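Local coordinates for protein mandelate racemase/muconate lactonizing enzyme (Polaromonas sp., PDB 2OG9) that probably catalyses racemisation or a related isomerisation of a hydroxy acid, as a TIM-barrel member of the enolase superfamily related to mandelate racemase, at residues A271-L276 / D283-D288; K300-A305 / A326-E331; N153-F158 / S171-R176. One frame throughout, in Å; residues are numbered along the deposited sequence.

Interaction 1. Residues A271-L276 / D283-D288; sequences AEHGDL and DYLMPD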
ATOM      1  N   ALA A 271     -22.108   6.415  -2.226  1.00 26.35           N
ATOM      2  CA  ALA A 271     -20.708   6.677  -2.542  1.00 26.42           C
ATOM      3  C   ALA A 271     -19.978   7.432  -1.425  1.00 27.20           C
ATOM      4  O   ALA A 271     -18.831   7.108  -1.103  1.00 27.23           O
ATOM      5  CB  ALA A 271     -20.607   7.452  -3.856  1.00 28.16           C
ATOM      6  N   GLU A 272     -20.627   8.436  -0.836  1.00 24.75           N
ATOM      7  CA  GLU A 272     -19.994   9.198   0.241  1.00 25.04           C
ATOM      8  C   GLU A 272     -19.773   8.316   1.471  1.00 24.20           C
ATOM      9  O   GLU A 272     -18.743   8.422   2.138  1.00 23.34           O
ATOM     10  CB  GLU A 272     -20.845  10.414   0.631  1.00 27.42           C
ATOM     11  CG  GLU A 272     -21.091  11.409  -0.502  1.00 32.15           C
ATOM     12  CD  GLU A 272     -21.713  12.706  -0.005  1.00 34.89           C
ATOM     13  OE1 GLU A 272     -22.653  12.637   0.810  1.00 32.15           O
ATOM     14  OE2 GLU A 272     -21.262  13.795  -0.430  1.00 37.82           O
ATOM     15  N   HIS A 273     -20.743   7.455   1.773  1.00 22.22           N
ATOM     16  CA  HIS A 273     -20.625   6.549   2.913  1.00 21.92           C
ATOM     17  C   HIS A 273     -19.523   5.541   2.630  1.00 22.87           C
ATOM     18  O   HIS A 273     -18.805   5.110   3.537  1.00 22.12           O
ATOM     19  CB  HIS A 273     -21.951   5.817   3.160  1.00 21.40           C
ATOM     20  CG  HIS A 273     -22.931   6.611   3.962  1.00 19.83           C
ATOM     21  ND1 HIS A 273     -22.903   6.654   5.339  1.00 18.62           N
ATOM     22  CD2 HIS A 273     -23.933   7.437   3.580  1.00 19.17           C
ATOM     23  CE1 HIS A 273     -23.844   7.474   5.772  1.00 20.42           C
ATOM     24  NE2 HIS A 273     -24.484   7.963   4.724  1.00 18.92           N
ATOM     25  N   GLY A 274     -19.388   5.174   1.361  1.00 22.87           N
ATOM     26  CA  GLY A 274     -18.357   4.229   0.981  1.00 24.87           C
ATOM     27  C   GLY A 274     -16.984   4.820   1.242  1.00 25.60           C
ATOM     28  O   GLY A 274     -16.078   4.128   1.694  1.00 23.40           O
ATOM     29  N   ASP A 275     -16.835   6.113   0.970  1.00 26.48           N
ATOM     30  CA  ASP A 275     -15.559   6.785   1.171  1.00 28.18           C
ATOM     31  C   ASP A 275     -15.243   6.826   2.664  1.00 26.64           C
ATOM     32  O   ASP A 275     -14.119   6.549   3.085  1.00 25.34           O
ATOM     33  CB  ASP A 275     -15.623   8.200   0.588  1.00 32.41           C
ATOM     34  CG  ASP A 275     -14.247   8.798   0.356  1.00 38.15           C
ATOM     35  OD1 ASP A 275     -13.396   8.113  -0.255  1.00 39.88           O
ATOM     36  OD2 ASP A 275     -14.023   9.955   0.773  1.00 41.95           O
ATOM     37  N   LEU A 276     -16.252   7.160   3.461  1.00 24.80           N
ATOM     38  CA  LEU A 276     -16.111   7.220   4.910  1.00 24.77           C
ATOM     39  C   LEU A 276     -15.676   5.843   5.432  1.00 23.67           C
ATOM     40  O   LEU A 276     -14.767   5.733   6.264  1.00 22.10           O
ATOM     41  CB  LEU A 276     -17.453   7.640   5.526  1.00 28.05           C
ATOM     42  CG  LEU A 276     -17.576   7.871   7.033  1.00 29.06           C
ATOM     43  CD1 LEU A 276     -18.905   8.563   7.344  1.00 29.63           C
ATOM     44  CD2 LEU A 276     -17.483   6.543   7.760  1.00 30.25           C
ATOM     45  N   ASP A 283     -16.988   4.286  13.865  1.00 19.22           N
ATOM     46  CA  ASP A 283     -17.246   3.062  14.612  1.00 17.13           C
ATOM     47  C   ASP A 283     -18.747   2.804  14.467  1.00 16.35           C
ATOM     48  O   ASP A 283     -19.180   1.661  14.296  1.00 16.80           O
ATOM     49  CB  ASP A 283     -16.857   3.270  16.069  1.00 19.95           C
ATOM     50  CG  ASP A 283     -15.367   3.489  16.233  1.00 21.76           C
ATOM     51  OD1 ASP A 283     -14.605   2.523  16.022  1.00 23.45           O
ATOM     52  OD2 ASP A 283     -14.960   4.626  16.550  1.00 20.14           O
ATOM     53  N   TYR A 284     -19.523   3.883  14.541  1.00 15.86           N
ATOM     54  CA  TYR A 284     -20.979   3.850  14.366  1.00 16.57           C
ATOM     55  C   TYR A 284     -21.301   4.666  13.118  1.00 16.48           C
ATOM     56  O   TYR A 284     -21.107   5.881  13.108  1.00 18.00           O
ATOM     57  CB  TYR A 284     -21.710   4.502  15.546  1.00 16.40           C
ATOM     58  CG  TYR A 284     -21.798   3.667  16.806  1.00 19.24           C
ATOM     59  CD1 TYR A 284     -22.791   2.698  16.964  1.00 20.72           C
ATOM     60  CD2 TYR A 284     -20.887   3.848  17.841  1.00 22.16           C
ATOM     61  CE1 TYR A 284     -22.868   1.927  18.133  1.00 23.08           C
ATOM     62  CE2 TYR A 284     -20.951   3.089  19.003  1.00 23.48           C
ATOM     63  CZ  TYR A 284     -21.938   2.131  19.142  1.00 25.36           C
ATOM     64  OH  TYR A 284     -21.958   1.363  20.283  1.00 29.01           O
ATOM     65  N   LEU A 285     -21.791   4.011  12.070  1.00 13.96           N
ATOM     66  CA  LEU A 285     -22.150   4.725  10.853  1.00 16.77           C
ATOM     67  C   LEU A 285     -23.587   5.213  11.032  1.00 16.82           C
ATOM     68  O   LEU A 285     -24.450   4.462  11.500  1.00 18.19           O
ATOM     69  CB  LEU A 285     -22.053   3.797   9.636  1.00 16.84           C
ATOM     70  CG  LEU A 285     -22.184   4.484   8.276  1.00 19.90           C
ATOM     71  CD1 LEU A 285     -20.968   5.381   8.033  1.00 19.58           C
ATOM     72  CD2 LEU A 285     -22.291   3.429   7.182  1.00 19.29           C
HETATM   73  N   MSE A 286     -23.851   6.456  10.654  1.00 16.10           N
HETATM   74  CA  MSE A 286     -25.186   7.015  10.829  1.00 16.74           C
HETATM   75  C   MSE A 286     -25.887   7.444   9.553  1.00 15.84           C
HETATM   76  O   MSE A 286     -26.168   8.627   9.351  1.00 16.88           O
HETATM   77  CB  MSE A 286     -25.116   8.191  11.804  1.00 20.12           C
HETATM   78  CG  MSE A 286     -24.488   7.811  13.135  1.00 25.45           C
HETATM   79 SE   MSE A 286     -24.591   9.262  14.410  1.00 50.49          SE
HETATM   80  CE  MSE A 286     -26.465   9.092  14.949  1.00 29.06           C
ATOM     81  N   PRO A 287     -26.197   6.483   8.677  1.00 16.73           N
ATOM     82  CA  PRO A 287     -26.877   6.807   7.425  1.00 17.78           C
ATOM     83  C   PRO A 287     -28.299   7.275   7.702  1.00 17.72           C
ATOM     84  O   PRO A 287     -28.921   6.852   8.678  1.00 16.15           O
ATOM     85  CB  PRO A 287     -26.829   5.490   6.660  1.00 16.75           C
ATOM     86  CG  PRO A 287     -26.921   4.471   7.752  1.00 18.87           C
ATOM     87  CD  PRO A 287     -25.984   5.031   8.806  1.00 16.88           C
ATOM     88  N   ASP A 288     -28.790   8.168   6.852  1.00 15.97           N
ATOM     89  CA  ASP A 288     -30.136   8.723   6.957  1.00 17.64           C
ATOM     90  C   ASP A 288     -30.821   8.308   5.654  1.00 17.12           C
ATOM     91  O   ASP A 288     -30.522   8.859   4.593  1.00 14.96           O
ATOM     92  CB  ASP A 288     -30.031  10.252   7.067  1.00 18.88           C
ATOM     93  CG  ASP A 288     -31.382  10.942   7.140  1.00 22.66           C
ATOM     94  OD1 ASP A 288     -32.366  10.412   6.584  1.00 22.62           O
ATOM     95  OD2 ASP A 288     -31.450  12.037   7.737  1.00 22.22           O
TER
HETATM   96  O   HOH W   1     -26.540   9.779   5.703  1.00 21.88           O

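Interaction 2. Residues K300-A305 / A326-E331; sequences KIASLA and AAYPRE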
ATOM      1  N   LYS A 300     -27.700  -0.649   0.477  1.00 16.55           N
ATOM      2  CA  LYS A 300     -26.364  -0.833  -0.082  1.00 19.16           C
ATOM      3  C   LYS A 300     -25.332  -0.359   0.939  1.00 17.70           C
ATOM      4  O   LYS A 300     -24.291  -0.987   1.130  1.00 17.40           O
ATOM      5  CB  LYS A 300     -26.223  -0.052  -1.392  1.00 20.14           C
ATOM      6  CG  LYS A 300     -27.147  -0.569  -2.487  1.00 25.60           C
ATOM      7  CD  LYS A 300     -27.123   0.306  -3.727  1.00 30.25           C
ATOM      8  CE  LYS A 300     -28.065  -0.248  -4.794  1.00 35.05           C
ATOM      9  NZ  LYS A 300     -28.177   0.663  -5.970  1.00 38.14           N
ATOM     10  N   ILE A 301     -25.641   0.749   1.602  1.00 16.27           N
ATOM     11  CA  ILE A 301     -24.757   1.310   2.612  1.00 16.75           C
ATOM     12  C   ILE A 301     -24.657   0.348   3.797  1.00 17.21           C
ATOM     13  O   ILE A 301     -23.565   0.111   4.311  1.00 15.27           O
ATOM     14  CB  ILE A 301     -25.277   2.688   3.090  1.00 16.94           C
ATOM     15  CG1 ILE A 301     -25.210   3.692   1.933  1.00 17.08           C
ATOM     16  CG2 ILE A 301     -24.445   3.191   4.272  1.00 17.36           C
ATOM     17  CD1 ILE A 301     -26.018   4.943   2.176  1.00 18.44           C
ATOM     18  N   ALA A 302     -25.794  -0.208   4.214  1.00 14.72           N
ATOM     19  CA  ALA A 302     -25.820  -1.150   5.337  1.00 14.82           C
ATOM     20  C   ALA A 302     -24.988  -2.395   5.030  1.00 16.52           C
ATOM     21  O   ALA A 302     -24.335  -2.948   5.918  1.00 15.35           O
ATOM     22  CB  ALA A 302     -27.267  -1.544   5.667  1.00 15.34           C
ATOM     23  N   SER A 303     -25.017  -2.842   3.775  1.00 16.34           N
ATOM     24  CA  SER A 303     -24.244  -4.011   3.366  1.00 19.43           C
ATOM     25  C   SER A 303     -22.758  -3.705   3.479  1.00 18.18           C
ATOM     26  O   SER A 303     -21.979  -4.553   3.902  1.00 16.49           O
ATOM     27  CB  SER A 303     -24.553  -4.398   1.914  1.00 22.21           C
ATOM     28  OG  SER A 303     -25.934  -4.635   1.727  1.00 33.07           O
ATOM     29  N   LEU A 304     -22.366  -2.503   3.068  1.00 18.51           N
ATOM     30  CA  LEU A 304     -20.962  -2.093   3.138  1.00 19.64           C
ATOM     31  C   LEU A 304     -20.519  -1.991   4.602  1.00 19.00           C
ATOM     32  O   LEU A 304     -19.430  -2.440   4.960  1.00 18.35           O
ATOM     33  CB  LEU A 304     -20.755  -0.742   2.437  1.00 20.54           C
ATOM     34  CG  LEU A 304     -20.858  -0.723   0.905  1.00 25.33           C
ATOM     35  CD1 LEU A 304     -20.594   0.679   0.385  1.00 25.85           C
ATOM     36  CD2 LEU A 304     -19.847  -1.696   0.311  1.00 25.61           C
ATOM     37  N   ALA A 305     -21.366  -1.406   5.443  1.00 16.34           N
ATOM     38  CA  ALA A 305     -21.047  -1.260   6.863  1.00 19.26           C
ATOM     39  C   ALA A 305     -20.966  -2.622   7.548  1.00 18.87           C
ATOM     40  O   ALA A 305     -20.112  -2.849   8.410  1.00 17.25           O
ATOM     41  CB  ALA A 305     -22.098  -0.390   7.560  1.00 14.38           C
ATOM     42  N   ALA A 326     -33.826  -2.827  12.635  1.00 16.19           N
ATOM     43  CA  ALA A 326     -34.192  -4.176  13.051  1.00 16.62           C
ATOM     44  C   ALA A 326     -33.558  -5.219  12.131  1.00 15.93           C
ATOM     45  O   ALA A 326     -33.296  -6.347  12.544  1.00 15.70           O
ATOM     46  CB  ALA A 326     -35.712  -4.331  13.039  1.00 17.01           C
ATOM     47  N   ALA A 327     -33.313  -4.832  10.887  1.00 15.53           N
ATOM     48  CA  ALA A 327     -32.732  -5.728   9.894  1.00 17.56           C
ATOM     49  C   ALA A 327     -31.202  -5.802   9.887  1.00 17.31           C
ATOM     50  O   ALA A 327     -30.635  -6.580   9.127  1.00 16.78           O
ATOM     51  CB  ALA A 327     -33.237  -5.336   8.495  1.00 18.57           C
ATOM     52  N   TYR A 328     -30.533  -5.008  10.721  1.00 16.40           N
ATOM     53  CA  TYR A 328     -29.062  -5.027  10.764  1.00 17.27           C
ATOM     54  C   TYR A 328     -28.590  -6.137  11.708  1.00 18.34           C
ATOM     55  O   TYR A 328     -29.122  -6.291  12.804  1.00 18.91           O
ATOM     56  CB  TYR A 328     -28.532  -3.670  11.240  1.00 17.62           C
ATOM     57  CG  TYR A 328     -27.067  -3.431  10.929  1.00 16.89           C
ATOM     58  CD1 TYR A 328     -26.635  -3.246   9.613  1.00 18.23           C
ATOM     59  CD2 TYR A 328     -26.115  -3.384  11.947  1.00 18.25           C
ATOM     60  CE1 TYR A 328     -25.282  -3.020   9.319  1.00 16.06           C
ATOM     61  CE2 TYR A 328     -24.765  -3.160  11.664  1.00 16.59           C
ATOM     62  CZ  TYR A 328     -24.358  -2.981  10.348  1.00 17.78           C
ATOM     63  OH  TYR A 328     -23.022  -2.778  10.068  1.00 16.41           O
ATOM     64  N   PRO A 329     -27.573  -6.915  11.299  1.00 20.41           N
ATOM     65  CA  PRO A 329     -27.022  -8.024  12.091  1.00 20.63           C
ATOM     66  C   PRO A 329     -26.578  -7.685  13.513  1.00 21.00           C
ATOM     67  O   PRO A 329     -26.845  -8.444  14.443  1.00 21.85           O
ATOM     68  CB  PRO A 329     -25.855  -8.517  11.232  1.00 23.30           C
ATOM     69  CG  PRO A 329     -26.277  -8.152   9.829  1.00 23.49           C
ATOM     70  CD  PRO A 329     -26.846  -6.775  10.022  1.00 22.37           C
ATOM     71  N   ARG A 330     -25.892  -6.558  13.684  1.00 21.28           N
ATOM     72  CA  ARG A 330     -25.409  -6.162  15.007  1.00 22.21           C
ATOM     73  C   ARG A 330     -26.318  -5.143  15.687  1.00 22.68           C
ATOM     74  O   ARG A 330     -26.918  -4.303  15.024  1.00 21.06           O
ATOM     75  CB  ARG A 330     -23.988  -5.603  14.902  1.00 24.08           C
ATOM     76  CG  ARG A 330     -22.924  -6.660  14.634  1.00 29.28           C
ATOM     77  CD  ARG A 330     -21.543  -6.031  14.561  1.00 30.69           C
ATOM     78  NE  ARG A 330     -21.293  -5.399  13.271  1.00 32.00           N
ATOM     79  CZ  ARG A 330     -21.048  -6.070  12.149  1.00 32.48           C
ATOM     80  NH1 ARG A 330     -21.021  -7.394  12.161  1.00 33.78           N
ATOM     81  NH2 ARG A 330     -20.823  -5.418  11.016  1.00 30.92           N
ATOM     82  N   GLU A 331     -26.398  -5.216  17.014  1.00 22.12           N
ATOM     83  CA  GLU A 331     -27.251  -4.320  17.796  1.00 23.14           C
ATOM     84  C   GLU A 331     -27.071  -2.836  17.497  1.00 22.09           C
ATOM     85  O   GLU A 331     -26.058  -2.237  17.855  1.00 20.86           O
ATOM     86  CB  GLU A 331     -27.033  -4.556  19.298  1.00 26.57           C
ATOM     87  CG  GLU A 331     -27.691  -5.816  19.845  1.00 29.80           C
ATOM     88  CD  GLU A 331     -29.213  -5.744  19.821  1.00 32.54           C
ATOM     89  OE1 GLU A 331     -29.766  -4.750  20.338  1.00 30.33           O
ATOM     90  OE2 GLU A 331     -29.855  -6.683  19.294  1.00 35.11           O
TER

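Interaction 3. Residues N153-F158 / S171-R176; sequences NTSGGF and SASIER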
ATOM      1  N   ASN A 153     -32.467   9.472  23.546  1.00 24.24           N
ATOM      2  CA  ASN A 153     -33.041  10.763  23.203  1.00 27.21           C
ATOM      3  C   ASN A 153     -32.228  11.893  23.832  1.00 29.04           C
ATOM      4  O   ASN A 153     -31.323  11.644  24.633  1.00 29.10           O
ATOM      5  CB  ASN A 153     -34.520  10.822  23.631  1.00 28.17           C
ATOM      6  CG  ASN A 153     -34.717  11.166  25.103  1.00 31.27           C
ATOM      7  OD1 ASN A 153     -33.812  11.032  25.927  1.00 31.22           O
ATOM      8  ND2 ASN A 153     -35.930  11.601  25.440  1.00 33.12           N
ATOM      9  N   THR A 154     -32.540  13.129  23.455  1.00 32.14           N
ATOM     10  CA  THR A 154     -31.843  14.302  23.981  1.00 34.37           C
ATOM     11  C   THR A 154     -32.654  14.897  25.124  1.00 36.66           C
ATOM     12  O   THR A 154     -32.183  15.783  25.841  1.00 35.10           O
ATOM     13  CB  THR A 154     -31.691  15.389  22.903  1.00 36.73           C
ATOM     14  OG1 THR A 154     -32.984  15.926  22.586  1.00 39.07           O
ATOM     15  CG2 THR A 154     -31.073  14.807  21.637  1.00 35.81           C
ATOM     16  N   SER A 155     -33.878  14.401  25.281  1.00 38.47           N
ATOM     17  CA  SER A 155     -34.782  14.885  26.318  1.00 38.93           C
ATOM     18  C   SER A 155     -35.011  16.383  26.133  1.00 40.92           C
ATOM     19  O   SER A 155     -35.083  17.140  27.106  1.00 40.78           O
ATOM     20  CB  SER A 155     -34.206  14.609  27.706  1.00 39.25           C
ATOM     21  OG  SER A 155     -34.161  13.219  27.971  1.00 38.51           O
ATOM     22  N   GLY A 156     -35.115  16.797  24.872  1.00 40.54           N
ATOM     23  CA  GLY A 156     -35.339  18.196  24.550  1.00 42.38           C
ATOM     24  C   GLY A 156     -34.220  19.109  25.013  1.00 43.42           C
ATOM     25  O   GLY A 156     -34.447  20.287  25.300  1.00 43.39           O
ATOM     26  N   GLY A 157     -33.007  18.575  25.081  1.00 42.63           N
ATOM     27  CA  GLY A 157     -31.886  19.379  25.523  1.00 43.84           C
ATOM     28  C   GLY A 157     -31.018  19.926  24.407  1.00 44.14           C
ATOM     29  O   GLY A 157     -30.690  19.226  23.446  1.00 43.17           O
ATOM     30  N   PHE A 158     -30.655  21.197  24.534  1.00 44.39           N
ATOM     31  CA  PHE A 158     -29.793  21.859  23.565  1.00 44.35           C
ATOM     32  C   PHE A 158     -28.698  22.549  24.360  1.00 44.35           C
ATOM     33  O   PHE A 158     -28.723  22.535  25.592  1.00 43.44           O
ATOM     34  CB  PHE A 158     -30.578  22.886  22.749  1.00 45.19           C
ATOM     35  CG  PHE A 158     -31.715  22.295  21.968  1.00 46.73           C
ATOM     36  CD1 PHE A 158     -33.032  22.515  22.359  1.00 47.16           C
ATOM     37  CD2 PHE A 158     -31.469  21.501  20.850  1.00 47.51           C
ATOM     38  CE1 PHE A 158     -34.091  21.953  21.648  1.00 47.91           C
ATOM     39  CE2 PHE A 158     -32.519  20.932  20.131  1.00 47.86           C
ATOM     40  CZ  PHE A 158     -33.833  21.159  20.531  1.00 49.08           C
ATOM     41  N   SER A 171     -33.804  12.540  33.291  1.00 44.57           N
ATOM     42  CA  SER A 171     -34.273  11.576  34.275  1.00 44.83           C
ATOM     43  C   SER A 171     -35.713  11.169  33.961  1.00 44.45           C
ATOM     44  O   SER A 171     -36.115  10.030  34.204  1.00 44.46           O
ATOM     45  CB  SER A 171     -34.176  12.170  35.686  1.00 46.29           C
ATOM     46  OG  SER A 171     -34.788  13.448  35.748  1.00 49.57           O
ATOM     47  N   ALA A 172     -36.481  12.103  33.406  1.00 44.61           N
ATOM     48  CA  ALA A 172     -37.871  11.839  33.042  1.00 44.57           C
ATOM     49  C   ALA A 172     -37.921  10.880  31.856  1.00 44.64           C
ATOM     50  O   ALA A 172     -38.723   9.945  31.831  1.00 44.12           O
ATOM     51  CB  ALA A 172     -38.578  13.143  32.687  1.00 44.03           C
ATOM     52  N   SER A 173     -37.062  11.121  30.869  1.00 43.52           N
ATOM     53  CA  SER A 173     -37.011  10.271  29.688  1.00 42.52           C
ATOM     54  C   SER A 173     -36.630   8.853  30.078  1.00 41.73           C
ATOM     55  O   SER A 173     -37.104   7.886  29.489  1.00 42.32           O
ATOM     56  CB  SER A 173     -36.001  10.823  28.680  1.00 42.29           C
ATOM     57  OG  SER A 173     -36.436  12.070  28.165  1.00 43.32           O
ATOM     58  N   ILE A 174     -35.775   8.729  31.084  1.00 41.32           N
ATOM     59  CA  ILE A 174     -35.347   7.417  31.537  1.00 41.70           C
ATOM     60  C   ILE A 174     -36.501   6.674  32.206  1.00 43.08           C
ATOM     61  O   ILE A 174     -36.669   5.469  32.006  1.00 42.03           O
ATOM     62  CB  ILE A 174     -34.169   7.532  32.526  1.00 41.36           C
ATOM     63  CG1 ILE A 174     -32.969   8.177  31.828  1.00 40.92           C
ATOM     64  CG2 ILE A 174     -33.791   6.161  33.052  1.00 41.66           C
ATOM     65  CD1 ILE A 174     -32.475   7.406  30.615  1.00 41.64           C
ATOM     66  N   GLU A 175     -37.303   7.393  32.988  1.00 44.62           N
ATOM     67  CA  GLU A 175     -38.429   6.772  33.677  1.00 45.77           C
ATOM     68  C   GLU A 175     -39.523   6.358  32.697  1.00 45.52           C
ATOM     69  O   GLU A 175     -40.336   5.483  33.000  1.00 46.45           O
ATOM     70  CB  GLU A 175     -39.002   7.713  34.749  1.00 48.05           C
ATOM     71  CG  GLU A 175     -39.751   8.929  34.224  1.00 51.49           C
ATOM     72  CD  GLU A 175     -40.156   9.887  35.337  1.00 54.48           C
ATOM     73  OE1 GLU A 175     -39.253  10.409  36.028  1.00 55.23           O
ATOM     74  OE2 GLU A 175     -41.373  10.120  35.522  1.00 54.74           O
ATOM     75  N   ARG A 176     -39.543   6.979  31.521  1.00 44.17           N
ATOM     76  CA  ARG A 176     -40.543   6.642  30.516  1.00 43.39           C
ATOM     77  C   ARG A 176     -40.064   5.491  29.627  1.00 41.42           C
ATOM     78  O   ARG A 176     -40.794   5.028  28.752  1.00 40.98           O
ATOM     79  CB  ARG A 176     -40.883   7.866  29.658  1.00 46.04           C
ATOM     80  CG  ARG A 176     -39.729   8.373  28.826  1.00 49.64           C
ATOM     81  CD  ARG A 176     -40.074   9.636  28.046  1.00 53.33           C
ATOM     82  NE  ARG A 176     -41.091   9.412  27.023  1.00 54.85           N
ATOM     83  CZ  ARG A 176     -41.334  10.253  26.024  1.00 56.26           C
ATOM     84  NH1 ARG A 176     -40.630  11.373  25.912  1.00 56.75           N
ATOM     85  NH2 ARG A 176     -42.282   9.978  25.137  1.00 56.73           N
TER

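Interaction 1. Residues A271-L276 / D283-D288
His273 leans from the helix onto the end of the strand and meets Leu285 and Pro287 with neighbouring atoms of its ring. The apolar contacts make up most of the join. Leu285 CD1 sits at the imidazole edge, near the ring plane, 3.6 Å from His273 ND1, and CG and CD2 of the same leucine crowd that nitrogen as well. ND1 is therefore wrapped in hydrocarbon, and it has no hydrogen-bonding partner in the model. The adjoining His273 CE1 lies 3.5 Å from Pro287 CA, the two side chains crossing at about a right angle. Leu285 has its CG anti to the backbone N (chi1 -170°), which carries CD1 in between the histidine and Leu276. Leu276 CD2 comes within 3.7 Å of Leu285 CD1 as the two leucines run past each other in opposite senses, branched chains well suited to filling the core between helix and strand.

The polar link runs through one water molecule lying in the imidazole plane. It is hydrogen-bonded to His273 NE2 at 2.9 Å and accepts from the backbone N of Asp288 at 3.0 Å. A histidine suits this place because its ND1-CE1 side packs against apolar atoms while NE2 can still hydrogen-bond to the water. Asp288 is the N-cap of the next helix, its OD1 bonded to Arg291 N.

Helix 270-278 thus packs on strand 284-285, closing the beta-alpha-beta unit begun by strand 261-263, the repeating element of a TIM barrel.

Interaction 2. Residues K300-A305 / A326-E331
Tyr328 has its CG anti to the backbone N (chi1 -162°), which sends the ring across to Ala302 and Ala305 on the helix, while a bend in Arg330 at chi3 (-79°) turns its guanidinium back toward Ala305. The tyrosine arrives edge-on. Its CE1 lies 3.5 Å from Ala302 O, near the ring plane, and its OH stands 3.3 Å from Ala305 C and 3.6 Å from Ala305 CB. Ala305 O, 3.3 Å from Tyr328 OH, is at too poor an angle for a hydrogen bond; the acceptor is Leu310 O, just past the helix end. Alanines suit these positions, since their short side chains let the ring edge come close to the helix backbone. On one face of the ring Pro329 CD sits 3.4 Å above the plane, toward the rim.

Arg330 NH2 is 3.7 Å from Ala305 O, at the guanidinium edge; its hydrogen bond is to Glu306 O. Arg330 NE bonds to Leu310 O, so tyrosine and arginine converge on that carbonyl and hold their loop to the segment after the helix.

The loop between helix 318-326 and strand 333-335 is laid against helix 295-307, which packs in turn on strand 284-285.

Interaction 3. Residues N153-F158 / S171-R176
A type I' beta turn, Thr154 to Gly157, follows strand 148-152 and presents Ser155, and with it Asn153, the residue just before the turn, to Ser173 on helix 163-175. The contact is polar and centres on one hydroxyl. Asn153 ND2 donates to Ser173 OG over 2.8 Å with an almost straight N-H...O angle of 174°, and the oxygen lies essentially in the amide plane. Asn153 chi1 is 82°, which tucks CG between its backbone N and carbonyl carbon and aims the amide at the helix. Ser155 OG forms a second, short hydrogen bond of 2.6 Å to Ser173 OG. With a further bond to Asn169 O one turn earlier in the helix, three partners grip the hydroxyl oxygen of this buried serine. Serine suits the place because its small hydroxyl can both accept and donate. Replacing Asn153 by a leucine would probably leave Ser173 OG without its amide donor and push an apolar branch among the hydroxyls.

Ser155 and Gly156 both have positive phi, as the middle residues of a type I' turn must, and glycine takes such angles easily. Backbone bonds from Asn153 to Gly180 and Lys182 tie the loop to strand 181-184 also, within the first beta-alpha-beta unit of the TIM barrel.

Interactions 1 and 2 form one continuous packed region, their centres 11 Å apart. Helix 295-307 is the bridge: Ile301 CD1 lies 3.5 Å from His273 CD2, and Ala305 CB is 3.8 Å from Leu285 CD2, so this helix touches both elements of interaction 1 and receives the loop of interaction 2. Interaction 3 is a separate patch, its centre about 27 Å from those of the other two. Residues 286-288 and 153-158 each follow a barrel strand at its C-terminal end, the end where this superfamily has its active site. The calcium ion about 13 Å from the Leu276 side chain is held at Ala254 and Phe257 and should not be read as the catalytic metal.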